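PDB 2P0O: DUF871 domain-containing protein from Enterococcus faecalis, which is of unconfirmed function but is probably a 6-phospho-N-acetylmuramidase, hydrolysing glycosides of N-acetylmuramic acid 6-phosphate. Local coordinates for residues Ile114-Asn119 against Ser139-Trp144; Ser121-Glu126 against Arg165-Leu170; Glu298-Gly303 against Asp325-Glu330; Thr304-Asn309 against Glu330-Ile335. All coordinates share one frame; numbering follows the deposited sequence.

Interaction 1: Ile114-Asn119 against Ser139-Trp144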
loop_
_atom_site.group_PDB
_atom_site.type_symbol
_atom_site.label_atom_id
_atom_site.label_comp_id
_atom_site.label_asym_id
_atom_site.label_seq_id
_atom_site.Cartn_x
_atom_site.Cartn_y
_atom_site.Cartn_z
ATOM N N ILE A 114 15.296 -16.020 13.510
ATOM C CA ILE A 114 14.745 -15.509 12.273
ATOM C C ILE A 114 13.291 -15.136 12.504
ATOM O O ILE A 114 12.654 -15.679 13.409
ATOM C CB ILE A 114 14.885 -16.583 11.167
ATOM C CG1 ILE A 114 15.064 -15.924 9.805
ATOM C CG2 ILE A 114 13.749 -17.638 11.239
ATOM C CD1 ILE A 114 15.714 -16.834 8.780
ATOM N N ASP A 115 12.764 -14.210 11.713
ATOM C CA ASP A 115 11.342 -13.909 11.801
ATOM C C ASP A 115 10.571 -15.102 11.301
ATOM O O ASP A 115 11.045 -15.832 10.414
ATOM C CB ASP A 115 10.967 -12.669 10.991
ATOM C CG ASP A 115 11.682 -11.409 11.479
ATOM O OD1 ASP A 115 11.918 -11.274 12.705
ATOM O OD2 ASP A 115 12.018 -10.559 10.624
ATOM N N ILE A 116 9.403 -15.309 11.908
ATOM C CA ILE A 116 8.527 -16.434 11.580
ATOM C C ILE A 116 7.176 -15.922 11.069
ATOM O O ILE A 116 6.493 -15.149 11.742
ATOM C CB ILE A 116 8.393 -17.390 12.793
ATOM C CG1 ILE A 116 9.724 -18.132 13.038
ATOM C CG2 ILE A 116 7.236 -18.389 12.618
ATOM C CD1 ILE A 116 10.233 -18.968 11.840
ATOM N N GLY A 117 6.835 -16.318 9.847
ATOM C CA GLY A 117 5.572 -15.953 9.233
ATOM C C GLY A 117 4.507 -16.944 9.657
ATOM O O GLY A 117 4.692 -18.156 9.546
ATOM N N LEU A 118 3.406 -16.417 10.182
ATOM C CA LEU A 118 2.207 -17.209 10.454
ATOM C C LEU A 118 1.116 -16.845 9.436
ATOM O O LEU A 118 1.205 -15.827 8.732
ATOM C CB LEU A 118 1.696 -16.958 11.866
ATOM C CG LEU A 118 2.732 -17.008 12.988
ATOM C CD1 LEU A 118 2.086 -16.521 14.273
ATOM C CD2 LEU A 118 3.257 -18.439 13.143
ATOM N N ASN A 119 0.109 -17.696 9.364
ATOM C CA ASN A 119 -1.012 -17.464 8.496
ATOM C C ASN A 119 -2.107 -16.799 9.346
ATOM O O ASN A 119 -2.674 -17.420 10.227
ATOM C CB ASN A 119 -1.448 -18.790 7.868
ATOM C CG ASN A 119 -2.628 -18.628 6.905
ATOM O OD1 ASN A 119 -3.403 -17.672 6.999
ATOM N ND2 ASN A 119 -2.750 -19.554 5.968
ATOM N N SER A 139 8.046 -11.067 19.477
ATOM C CA SER A 139 8.501 -9.864 18.773
ATOM C C SER A 139 9.016 -10.231 17.389
ATOM O O SER A 139 9.241 -9.350 16.553
ATOM C CB SER A 139 9.607 -9.136 19.554
ATOM O OG SER A 139 10.899 -9.569 19.143
ATOM N N ARG A 140 9.207 -11.526 17.142
ATOM C CA ARG A 140 9.610 -11.967 15.806
ATOM C C ARG A 140 8.582 -12.787 15.020
ATOM O O ARG A 140 8.904 -13.422 14.016
ATOM C CB ARG A 140 10.954 -12.653 15.898
ATOM C CG ARG A 140 11.969 -11.623 16.300
ATOM C CD ARG A 140 13.283 -12.161 16.221
ATOM N NE ARG A 140 13.898 -12.006 14.916
ATOM C CZ ARG A 140 15.179 -12.281 14.750
ATOM N NH1 ARG A 140 15.871 -12.690 15.800
ATOM N NH2 ARG A 140 15.764 -12.156 13.576
ATOM N N LEU A 141 7.339 -12.748 15.488
ATOM C CA LEU A 141 6.267 -13.499 14.886
ATOM C C LEU A 141 5.422 -12.557 14.057
ATOM O O LEU A 141 4.967 -11.527 14.566
ATOM C CB LEU A 141 5.415 -14.172 15.961
ATOM C CG LEU A 141 6.087 -15.302 16.761
ATOM C CD1 LEU A 141 5.150 -15.863 17.842
ATOM C CD2 LEU A 141 6.655 -16.409 15.853
ATOM N N GLU A 142 5.239 -12.887 12.777
ATOM C CA GLU A 142 4.511 -12.015 11.857
ATOM C C GLU A 142 3.310 -12.767 11.328
ATOM O O GLU A 142 3.465 -13.802 10.671
ATOM C CB GLU A 142 5.413 -11.573 10.701
ATOM C CG GLU A 142 6.673 -10.883 11.198
ATOM C CD GLU A 142 7.616 -10.380 10.116
ATOM O OE1 GLU A 142 7.414 -10.652 8.905
ATOM O OE2 GLU A 142 8.573 -9.669 10.491
ATOM N N ALA A 143 2.111 -12.283 11.635
ATOM C CA ALA A 143 0.921 -12.943 11.127
ATOM C C ALA A 143 0.612 -12.296 9.792
ATOM O O ALA A 143 0.287 -11.103 9.753
ATOM C CB ALA A 143 -0.237 -12.790 12.108
ATOM N N TRP A 144 0.777 -13.063 8.713
ATOM C CA TRP A 144 0.527 -12.583 7.338
ATOM C C TRP A 144 -0.825 -13.023 6.819
ATOM O O TRP A 144 -1.172 -14.222 6.841
ATOM C CB TRP A 144 1.571 -13.106 6.348
ATOM C CG TRP A 144 2.895 -12.505 6.473
ATOM C CD1 TRP A 144 3.785 -12.696 7.495
ATOM C CD2 TRP A 144 3.530 -11.617 5.546
ATOM N NE1 TRP A 144 4.923 -11.976 7.268
ATOM C CE2 TRP A 144 4.800 -11.297 6.084
ATOM C CE3 TRP A 144 3.136 -11.029 4.334
ATOM C CZ2 TRP A 144 5.705 -10.446 5.434
ATOM C CZ3 TRP A 144 4.029 -10.166 3.683
ATOM C CH2 TRP A 144 5.295 -9.883 4.238
#
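Strands 115-119 and 141-144 are the parallel neighbours of a beta-alpha-beta unit, joined through helix 125-133 in the eight-stranded TIM barrel. Four backbone bonds run between them in parallel register. Ile116 N gives to Arg140 O and Leu118 N to Glu142 O (2.7 Å, N-H...O 176°), while Ile116 O and Leu118 O accept from Glu142 N and Trp144 N. Leu118 O is approached from outside its carbonyl plane by Trp144 N (2.8 Å) and also takes a bond from Arg97. The backbones of Asp115 and Gly117 turn to strand 95-98 instead, and that of Ala143 to strand 173-178, so the sheet continues on both flanks.

On the Ile116 and Leu118 side, which faces helix 104-111, Leu141 CD2 lies alongside Ile116 CB at 3.7 Å. Glu142 and Trp144 point from the other face into the barrel. At the start of the strands Asp115 OD1 meets Arg140 NE at 3.1 Å in a salt bridge that is straight at the hydrogen and lies in the guanidinium plane, yet reaches the oxygen from above the carboxylate, the two planes standing 75° apart. Ile114 CA sits over one face of this guanidinium. Asp115 OD2 is only 3.6 Å from Glu142 OE2, a closeness of like charges that Lys65, salt-bridged to Asp115 and in a weak, long ion pair with Glu142, would be expected to ease. Glu142, extended beyond CG, turns its other oxygen to the indole two residues on: Trp144 NE1 donates to the anti lone pair of Glu142 OE1 at 3.3 Å.

Interaction 2: Ser121-Glu126 against Arg165-Leu170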
loop_
_atom_site.group_PDB
_atom_site.type_symbol
_atom_site.label_atom_id
_atom_site.label_comp_id
_atom_site.label_asym_id
_atom_site.label_seq_id
_atom_site.Cartn_x
_atom_site.Cartn_y
_atom_site.Cartn_z
ATOM N N SER A 121 -5.158 -16.046 8.988
ATOM C CA SER A 121 -6.486 -16.652 8.935
ATOM C C SER A 121 -6.622 -18.007 9.621
ATOM O O SER A 121 -7.727 -18.378 10.009
ATOM C CB SER A 121 -6.916 -16.831 7.481
ATOM O OG SER A 121 -6.706 -15.618 6.780
ATOM N N THR A 122 -5.543 -18.771 9.741
ATOM C CA THR A 122 -5.660 -20.125 10.294
ATOM C C THR A 122 -5.056 -20.268 11.680
ATOM O O THR A 122 -5.303 -21.278 12.349
ATOM C CB THR A 122 -4.956 -21.187 9.418
ATOM O OG1 THR A 122 -3.528 -20.973 9.456
ATOM C CG2 THR A 122 -5.488 -21.167 7.970
ATOM N N ILE A 123 -4.233 -19.302 12.091
ATOM C CA ILE A 123 -3.589 -19.428 13.390
ATOM C C ILE A 123 -4.677 -19.505 14.459
ATOM O O ILE A 123 -5.599 -18.688 14.482
ATOM C CB ILE A 123 -2.506 -18.321 13.678
ATOM C CG1 ILE A 123 -1.685 -18.652 14.934
ATOM C CG2 ILE A 123 -3.124 -16.953 13.864
ATOM C CD1 ILE A 123 -0.643 -19.753 14.776
ATOM N N THR A 124 -4.582 -20.528 15.301
ATOM C CA THR A 124 -5.543 -20.747 16.384
ATOM C C THR A 124 -4.981 -20.267 17.714
ATOM O O THR A 124 -3.762 -20.159 17.880
ATOM C CB THR A 124 -5.911 -22.248 16.541
ATOM O OG1 THR A 124 -4.781 -22.955 17.059
ATOM C CG2 THR A 124 -6.356 -22.872 15.207
ATOM N N LEU A 125 -5.875 -20.018 18.672
ATOM C CA LEU A 125 -5.480 -19.674 20.042
ATOM C C LEU A 125 -4.614 -20.760 20.696
ATOM O O LEU A 125 -3.802 -20.468 21.588
ATOM C CB LEU A 125 -6.714 -19.382 20.897
ATOM C CG LEU A 125 -6.570 -18.380 22.059
ATOM C CD1 LEU A 125 -7.883 -17.609 22.263
ATOM C CD2 LEU A 125 -6.105 -19.022 23.387
ATOM N N GLU A 126 -4.782 -21.997 20.230
ATOM C CA GLU A 126 -4.050 -23.165 20.737
ATOM C C GLU A 126 -2.602 -23.153 20.277
ATOM O O GLU A 126 -1.685 -23.354 21.072
ATOM C CB GLU A 126 -4.705 -24.465 20.256
ATOM C CG GLU A 126 -6.018 -24.814 20.936
ATOM C CD GLU A 126 -7.181 -23.914 20.506
ATOM O OE1 GLU A 126 -7.279 -23.554 19.302
ATOM O OE2 GLU A 126 -8.003 -23.574 21.392
ATOM N N ARG A 165 -7.331 -7.206 15.532
ATOM C CA ARG A 165 -7.399 -6.796 16.936
ATOM C C ARG A 165 -7.013 -7.944 17.848
ATOM O O ARG A 165 -6.210 -7.781 18.756
ATOM C CB ARG A 165 -8.798 -6.300 17.276
ATOM C CG ARG A 165 -8.852 -4.817 17.601
ATOM C CD ARG A 165 -10.257 -4.302 18.050
ATOM N NE ARG A 165 -11.054 -5.293 18.776
ATOM C CZ ARG A 165 -11.058 -5.450 20.101
ATOM N NH1 ARG A 165 -10.296 -4.687 20.881
ATOM N NH2 ARG A 165 -11.829 -6.384 20.644
ATOM N N TRP A 166 -7.600 -9.106 17.574
ATOM C CA TRP A 166 -7.279 -10.364 18.240
ATOM C C TRP A 166 -5.793 -10.670 18.111
ATOM O O TRP A 166 -5.108 -10.851 19.122
ATOM C CB TRP A 166 -8.118 -11.484 17.624
ATOM C CG TRP A 166 -7.876 -12.862 18.172
ATOM C CD1 TRP A 166 -8.225 -13.330 19.421
ATOM C CD2 TRP A 166 -7.288 -13.977 17.479
ATOM N NE1 TRP A 166 -7.874 -14.661 19.544
ATOM C CE2 TRP A 166 -7.301 -15.081 18.370
ATOM C CE3 TRP A 166 -6.749 -14.151 16.198
ATOM C CZ2 TRP A 166 -6.786 -16.334 18.016
ATOM C CZ3 TRP A 166 -6.248 -15.393 15.847
ATOM C CH2 TRP A 166 -6.262 -16.466 16.751
ATOM N N LEU A 167 -5.298 -10.703 16.873
ATOM C CA LEU A 167 -3.874 -10.957 16.620
ATOM C C LEU A 167 -2.989 -10.037 17.445
ATOM O O LEU A 167 -2.075 -10.504 18.117
ATOM C CB LEU A 167 -3.525 -10.878 15.118
ATOM C CG LEU A 167 -4.148 -11.938 14.200
ATOM C CD1 LEU A 167 -4.084 -11.552 12.716
ATOM C CD2 LEU A 167 -3.568 -13.330 14.414
ATOM N N LYS A 168 -3.271 -8.737 17.418
ATOM C CA LYS A 168 -2.451 -7.769 18.146
ATOM C C LYS A 168 -2.575 -7.947 19.663
ATOM O O LYS A 168 -1.615 -7.720 20.408
ATOM C CB LYS A 168 -2.812 -6.328 17.758
ATOM C CG LYS A 168 -2.619 -5.969 16.266
ATOM C CD LYS A 168 -1.163 -5.806 15.876
ATOM C CE LYS A 168 -0.593 -4.496 16.393
ATOM N NZ LYS A 168 0.886 -4.560 16.507
ATOM N N GLU A 169 -3.771 -8.343 20.105
ATOM C CA GLU A 169 -4.056 -8.602 21.514
ATOM C C GLU A 169 -3.227 -9.781 21.986
ATOM O O GLU A 169 -2.878 -9.859 23.157
ATOM C CB GLU A 169 -5.538 -8.927 21.690
ATOM C CG GLU A 169 -6.235 -8.153 22.798
ATOM C CD GLU A 169 -7.494 -7.444 22.285
ATOM O OE1 GLU A 169 -8.440 -8.140 21.822
ATOM O OE2 GLU A 169 -7.521 -6.187 22.331
ATOM N N LEU A 170 -2.925 -10.691 21.057
ATOM C CA LEU A 170 -2.080 -11.859 21.318
ATOM C C LEU A 170 -0.584 -11.567 21.186
ATOM O O LEU A 170 0.221 -12.489 21.274
ATOM C CB LEU A 170 -2.454 -13.030 20.397
ATOM C CG LEU A 170 -3.827 -13.713 20.495
ATOM C CD1 LEU A 170 -3.926 -14.822 19.463
ATOM C CD2 LEU A 170 -4.115 -14.261 21.894
#
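The approach to helix 125-133 packs here against the last turn of helix 157-169, two successive helices on the outside of the barrel. Trp166 carries most of the contact. Its CG is anti to the backbone N (chi1 178°), which sends the indole out from its helix so that the six-membered ring enters edge-first against the backbone of Ile123-Leu125. Trp166 CH2 comes within 3.2 Å of Ile123 O, and Leu125 N lies at the same edge, in the ring plane, 3.9 Å from Trp166 CZ2. Leu125 CD1 reaches the pyrrole side, 4.0 Å from Trp166 NE1, while one face of the indole is covered near its rim by Leu170 CD1 from the residue that follows the helix.

In this TIM barrel the two helices follow strands 115-119 and 141-144, and the contact joins the start of the first helix to the end of the second. At the inner end Ile123 CG2, in the crowded position between its backbone N and carbonyl carbon, touches both Leu167 CD2 (3.7 Å) and Trp166 CZ3 (4.0 Å). Leu167 continues inward onto Val174 of strand 173-178. Thr124 is the N-cap of helix 125-133: its OG1 accepts a weak, bent bond from Glu126 N at 3.3 Å, and its own N gives to the Glu127 carboxylate. In the same turn as Leu167, Lys168 forms a salt bridge with Asp217.

Interaction 3: Glu298-Gly303 against Asp325-Glu330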
loop_
_atom_site.group_PDB
_atom_site.type_symbol
_atom_site.label_atom_id
_atom_site.label_comp_id
_atom_site.label_asym_id
_atom_site.label_seq_id
_atom_site.Cartn_x
_atom_site.Cartn_y
_atom_site.Cartn_z
ATOM N N GLU A 298 -22.371 24.213 -11.557
ATOM C CA GLU A 298 -23.115 22.970 -11.769
ATOM C C GLU A 298 -23.143 22.084 -10.521
ATOM O O GLU A 298 -22.523 22.412 -9.508
ATOM C CB GLU A 298 -22.512 22.215 -12.952
ATOM C CG GLU A 298 -22.445 23.067 -14.178
ATOM C CD GLU A 298 -23.816 23.253 -14.814
ATOM O OE1 GLU A 298 -24.186 22.381 -15.632
ATOM O OE2 GLU A 298 -24.517 24.255 -14.511
ATOM N N ALA A 299 -23.858 20.963 -10.600
ATOM C CA ALA A 299 -23.853 19.972 -9.518
ATOM C C ALA A 299 -22.408 19.630 -9.102
ATOM O O ALA A 299 -21.474 19.762 -9.905
ATOM C CB ALA A 299 -24.610 18.728 -9.958
ATOM N N ARG A 300 -22.202 19.184 -7.867
ATOM C CA ARG A 300 -20.844 18.925 -7.389
ATOM C C ARG A 300 -20.647 17.475 -6.917
ATOM O O ARG A 300 -20.493 17.228 -5.701
ATOM C CB ARG A 300 -20.489 19.920 -6.281
ATOM C CG ARG A 300 -20.535 21.380 -6.757
ATOM C CD ARG A 300 -20.503 22.356 -5.610
ATOM N NE ARG A 300 -21.799 22.416 -4.925
ATOM C CZ ARG A 300 -21.967 22.782 -3.652
ATOM N NH1 ARG A 300 -20.917 23.120 -2.890
ATOM N NH2 ARG A 300 -23.196 22.808 -3.137
ATOM N N PRO A 301 -20.673 16.503 -7.859
ATOM C CA PRO A 301 -20.486 15.114 -7.410
ATOM C C PRO A 301 -19.140 14.916 -6.724
ATOM O O PRO A 301 -18.233 15.774 -6.842
ATOM C CB PRO A 301 -20.637 14.276 -8.703
ATOM C CG PRO A 301 -20.371 15.234 -9.825
ATOM C CD PRO A 301 -20.894 16.582 -9.316
ATOM N N VAL A 302 -19.023 13.836 -5.965
ATOM C CA VAL A 302 -17.797 13.555 -5.222
ATOM C C VAL A 302 -16.550 13.794 -6.089
ATOM O O VAL A 302 -16.447 13.306 -7.200
ATOM C CB VAL A 302 -17.810 12.131 -4.524
ATOM C CG1 VAL A 302 -18.074 11.008 -5.529
ATOM C CG2 VAL A 302 -16.499 11.897 -3.769
ATOM N N GLY A 303 -15.641 14.609 -5.587
ATOM C CA GLY A 303 -14.363 14.867 -6.267
ATOM C C GLY A 303 -14.331 16.199 -6.969
ATOM O O GLY A 303 -13.292 16.608 -7.442
ATOM N N ASP A 325 -21.514 13.836 -2.783
ATOM C CA ASP A 325 -22.282 14.525 -3.824
ATOM C C ASP A 325 -23.003 15.722 -3.216
ATOM O O ASP A 325 -23.840 15.570 -2.310
ATOM C CB ASP A 325 -23.311 13.579 -4.448
ATOM C CG ASP A 325 -22.682 12.492 -5.303
ATOM O OD1 ASP A 325 -21.437 12.485 -5.488
ATOM O OD2 ASP A 325 -23.442 11.622 -5.799
ATOM N N LEU A 326 -22.685 16.908 -3.721
ATOM C CA LEU A 326 -23.362 18.133 -3.313
ATOM C C LEU A 326 -24.158 18.729 -4.476
ATOM O O LEU A 326 -23.792 18.592 -5.648
ATOM C CB LEU A 326 -22.375 19.145 -2.707
ATOM C CG LEU A 326 -21.889 18.825 -1.280
ATOM C CD1 LEU A 326 -20.886 19.863 -0.766
ATOM C CD2 LEU A 326 -23.078 18.806 -0.319
ATOM N N PRO A 327 -25.283 19.377 -4.157
ATOM C CA PRO A 327 -26.059 19.928 -5.249
ATOM C C PRO A 327 -25.448 21.247 -5.799
ATOM O O PRO A 327 -24.553 21.838 -5.170
ATOM C CB PRO A 327 -27.428 20.142 -4.605
ATOM C CG PRO A 327 -27.094 20.457 -3.128
ATOM C CD PRO A 327 -25.882 19.632 -2.824
ATOM N N LYS A 328 -25.909 21.657 -6.982
ATOM C CA LYS A 328 -25.648 22.966 -7.598
ATOM C C LYS A 328 -25.823 24.123 -6.605
ATOM O O LYS A 328 -26.794 24.144 -5.847
ATOM C CB LYS A 328 -26.684 23.150 -8.719
ATOM C CG LYS A 328 -26.511 24.369 -9.593
ATOM C CD LYS A 328 -27.811 25.139 -9.799
ATOM C CE LYS A 328 -28.830 24.366 -10.629
ATOM N NZ LYS A 328 -28.403 24.214 -12.049
ATOM N N ASP A 329 -24.905 25.092 -6.635
ATOM C CA ASP A 329 -24.998 26.313 -5.826
ATOM C C ASP A 329 -24.523 27.499 -6.692
ATOM O O ASP A 329 -23.369 27.520 -7.135
ATOM C CB ASP A 329 -24.148 26.143 -4.547
ATOM C CG ASP A 329 -24.311 27.291 -3.540
ATOM O OD1 ASP A 329 -24.349 28.471 -3.940
ATOM O OD2 ASP A 329 -24.340 27.021 -2.313
ATOM N N GLU A 330 -25.403 28.480 -6.936
ATOM C CA GLU A 330 -25.075 29.656 -7.798
ATOM C C GLU A 330 -23.812 30.395 -7.340
ATOM O O GLU A 330 -23.149 31.063 -8.138
ATOM C CB GLU A 330 -26.252 30.669 -7.864
ATOM C CG GLU A 330 -26.709 31.200 -6.446
ATOM C CD GLU A 330 -27.306 32.630 -6.424
ATOM O OE1 GLU A 330 -27.690 33.161 -7.517
ATOM O OE2 GLU A 330 -27.399 33.214 -5.292
HETATM O O HOH W 1 -22.254 24.566 -7.700
HETATM O O HOH W 2 -26.197 26.652 -13.124
#
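Arg300 dominates the contact, gripping a single carbonyl side-on: its NE (2.8 Å) and NH2 (2.6 Å) both donate to Pro327 O, which lies almost in the guanidinium plane. The flat group is sandwiched, with Leu326 CB over the centre of one face and Asp329 CB over the opposite one. Asp329 OD2 stands well out of the plane, 4.4 Å from Arg300 NH2, so it can act through charge alone; its carboxylate forms a salt bridge with Lys331. A bend at chi3 (-75°) brings the guanidinium back over the facing chain. Behind it the backbones make one antiparallel bridge, Arg300 N to Leu326 O and Leu326 N to Arg300 O. Beyond the bridge the Asp325 side chain takes over, its OD1 accepting from Val302 N (2.8 Å) on the anti lone pair. At the other end a water gives to Glu298 O and accepts from Asp329 N; a second gives to Glu298 OE2 and accepts a weak bond from Lys328 NZ.

Both segments are surface loops of the C-terminal, cyclophilin-like domain, leading into strands 304-308 and 332-337. Arg300 O also accepts from Thr322 of strand 319-322, and the Arg300 side chain lies on Val332 and Thr334 of strand 332-337.

Interaction 4: Thr304-Asn309 against Glu330-Ile335; sequences TVTIDN and EKVNTI
This is an antiparallel strand pairing, largely buried, between strand 304-308 and the edge strand 332-337 of the four-stranded sheet in the C-terminal domain. Ile307 and Asn333 form the hydrogen-bonded pair, with Asn333 N meeting Ile307 O at 2.8 Å and Ile307 N returning a bond to Asn333 O. Ile335 N to Val305 O and Asn309 N to Lys331 O extend the pairing both ways.

Asn309 closes the end of the strand pair. Its CG sits between the backbone N and carbonyl carbon (chi1 61°), turning the amide across the facing chain so that ND2 spends both protons there. One goes to Glu330 O, 3.0 Å away, nearly straight and on a lone pair; the other reaches Asn333 OD1, also at 3.0 Å, from above that carbonyl plane. Asn333 OD1 and ND2 are tied in addition to the backbone of Glu295 and Glu293.

Within this antiparallel sheet of a cyclophilin-like domain, strand 304-308 is an inner strand, bonded on its other side to strand 319-322. On the Thr306 and Asp308 face, Val332 touches both with separate branches: CG1 presses on Thr306 CB at a tight 3.3 Å, and CG2 lies 3.5 Å from Asp308 OD1. On the Ile307 face Ile335 CD1 meets Ile307 CG2 at 3.5 Å, next to helix 255-258, whose Arg257 touches Ile307.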
loop_
_atom_site.group_PDB
_atom_site.type_symbol
_atom_site.label_atom_id
_atom_site.label_comp_id
_atom_site.label_asym_id
_atom_site.label_seq_id
_atom_site.Cartn_x
_atom_site.Cartn_y
_atom_site.Cartn_z
ATOM N N THR A 304 -15.475 16.881 -7.024
ATOM C CA THR A 304 -15.590 18.177 -7.674
ATOM C C THR A 304 -14.737 19.242 -6.980
ATOM O O THR A 304 -14.826 19.435 -5.756
ATOM C CB THR A 304 -17.085 18.618 -7.874
ATOM O OG1 THR A 304 -17.763 17.675 -8.738
ATOM C CG2 THR A 304 -17.178 19.996 -8.547
ATOM N N VAL A 305 -13.888 19.895 -7.769
ATOM C CA VAL A 305 -13.087 21.032 -7.303
ATOM C C VAL A 305 -13.784 22.340 -7.623
ATOM O O VAL A 305 -14.119 22.637 -8.790
ATOM C CB VAL A 305 -11.687 21.034 -7.961
ATOM C CG1 VAL A 305 -10.789 22.099 -7.339
ATOM C CG2 VAL A 305 -11.053 19.647 -7.870
ATOM N N THR A 306 -13.976 23.145 -6.583
ATOM C CA THR A 306 -14.800 24.348 -6.660
ATOM C C THR A 306 -14.081 25.564 -6.100
ATOM O O THR A 306 -13.159 25.442 -5.269
ATOM C CB THR A 306 -16.149 24.187 -5.857
ATOM O OG1 THR A 306 -15.879 24.199 -4.455
ATOM C CG2 THR A 306 -16.825 22.878 -6.160
ATOM N N ILE A 307 -14.515 26.740 -6.544
ATOM C CA ILE A 307 -14.068 27.988 -5.949
ATOM C C ILE A 307 -15.292 28.864 -5.698
ATOM O O ILE A 307 -16.157 29.013 -6.587
ATOM C CB ILE A 307 -12.956 28.709 -6.821
ATOM C CG1 ILE A 307 -12.348 29.891 -6.077
ATOM C CG2 ILE A 307 -13.486 29.160 -8.208
ATOM C CD1 ILE A 307 -11.041 30.381 -6.684
ATOM N N ASP A 308 -15.384 29.424 -4.494
ATOM C CA ASP A 308 -16.502 30.301 -4.162
ATOM C C ASP A 308 -16.423 31.600 -4.964
ATOM O O ASP A 308 -15.362 32.235 -5.012
ATOM C CB ASP A 308 -16.524 30.596 -2.670
ATOM C CG ASP A 308 -17.073 29.440 -1.839
ATOM O OD1 ASP A 308 -17.399 28.355 -2.405
ATOM O OD2 ASP A 308 -17.217 29.634 -0.607
ATOM N N ASN A 309 -17.518 31.991 -5.624
ATOM C CA ASN A 309 -17.463 33.227 -6.415
ATOM C C ASN A 309 -17.863 34.456 -5.584
ATOM O O ASN A 309 -18.069 34.332 -4.364
ATOM C CB ASN A 309 -18.226 33.110 -7.759
ATOM C CG ASN A 309 -19.719 32.810 -7.584
ATOM O OD1 ASN A 309 -20.434 33.512 -6.856
ATOM N ND2 ASN A 309 -20.194 31.768 -8.272
ATOM N N GLU A 330 -25.403 28.480 -6.936
ATOM C CA GLU A 330 -25.075 29.656 -7.798
ATOM C C GLU A 330 -23.812 30.395 -7.340
ATOM O O GLU A 330 -23.149 31.063 -8.138
ATOM C CB GLU A 330 -26.252 30.669 -7.864
ATOM C CG GLU A 330 -26.709 31.200 -6.446
ATOM C CD GLU A 330 -27.306 32.630 -6.424
ATOM O OE1 GLU A 330 -27.690 33.161 -7.517
ATOM O OE2 GLU A 330 -27.399 33.214 -5.292
ATOM N N LYS A 331 -23.488 30.259 -6.055
ATOM C CA LYS A 331 -22.383 30.981 -5.443
ATOM C C LYS A 331 -21.055 30.246 -5.503
ATOM O O LYS A 331 -20.048 30.771 -5.042
ATOM C CB LYS A 331 -22.696 31.317 -3.985
ATOM C CG LYS A 331 -24.062 31.944 -3.761
ATOM C CD LYS A 331 -24.224 32.349 -2.284
ATOM C CE LYS A 331 -24.437 31.146 -1.362
ATOM N NZ LYS A 331 -25.330 30.053 -1.897
ATOM N N VAL A 332 -21.046 29.051 -6.095
ATOM C CA VAL A 332 -19.863 28.164 -6.078
ATOM C C VAL A 332 -19.545 27.761 -7.523
ATOM O O VAL A 332 -20.328 27.003 -8.123
ATOM C CB VAL A 332 -20.137 26.878 -5.225
ATOM C CG1 VAL A 332 -18.966 25.877 -5.288
ATOM C CG2 VAL A 332 -20.471 27.226 -3.757
ATOM N N ASN A 333 -18.427 28.260 -8.087
ATOM C CA ASN A 333 -17.986 27.825 -9.418
ATOM C C ASN A 333 -17.426 26.410 -9.397
ATOM O O ASN A 333 -16.647 26.042 -8.485
ATOM C CB ASN A 333 -16.909 28.760 -9.973
ATOM C CG ASN A 333 -17.442 30.141 -10.305
ATOM O OD1 ASN A 333 -18.657 30.363 -10.382
ATOM N ND2 ASN A 333 -16.533 31.073 -10.520
ATOM N N THR A 334 -17.816 25.611 -10.381
ATOM C CA THR A 334 -17.274 24.263 -10.496
ATOM C C THR A 334 -16.169 24.324 -11.528
ATOM O O THR A 334 -16.405 24.771 -12.650
ATOM C CB THR A 334 -18.360 23.260 -10.928
ATOM O OG1 THR A 334 -19.131 23.857 -11.982
ATOM C CG2 THR A 334 -19.298 22.973 -9.763
ATOM N N ILE A 335 -14.968 23.892 -11.147
ATOM C CA ILE A 335 -13.768 24.118 -11.975
ATOM C C ILE A 335 -13.363 22.848 -12.685
ATOM O O ILE A 335 -13.177 22.833 -13.887
ATOM C CB ILE A 335 -12.527 24.570 -11.126
ATOM C CG1 ILE A 335 -12.880 25.698 -10.141
ATOM C CG2 ILE A 335 -11.331 24.936 -12.053
ATOM C CD1 ILE A 335 -13.517 26.882 -10.828
#

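The four contacts form two groups, one in each domain. Interactions 1 and 2, with centres 12 Å apart, are inner and outer layers of the same part of the TIM barrel: Ala143 CB touches Leu167 CD1 at 4.1 Å and Leu118 CD1 touches Ile123 CD1 at 4.3 Å. The bound sodium, at Met211, Asp213 and Val216, is about 14 Å from the Ala143 side chain and about 13 Å from that of Leu167. Interactions 3 and 4 share Glu330 and lie 9 Å apart between centres; Arg300 CG packs on Thr334 CG2 at 3.6 Å. Between groups the nearest atoms, of interactions 2 and 3, are about 28 Å apart.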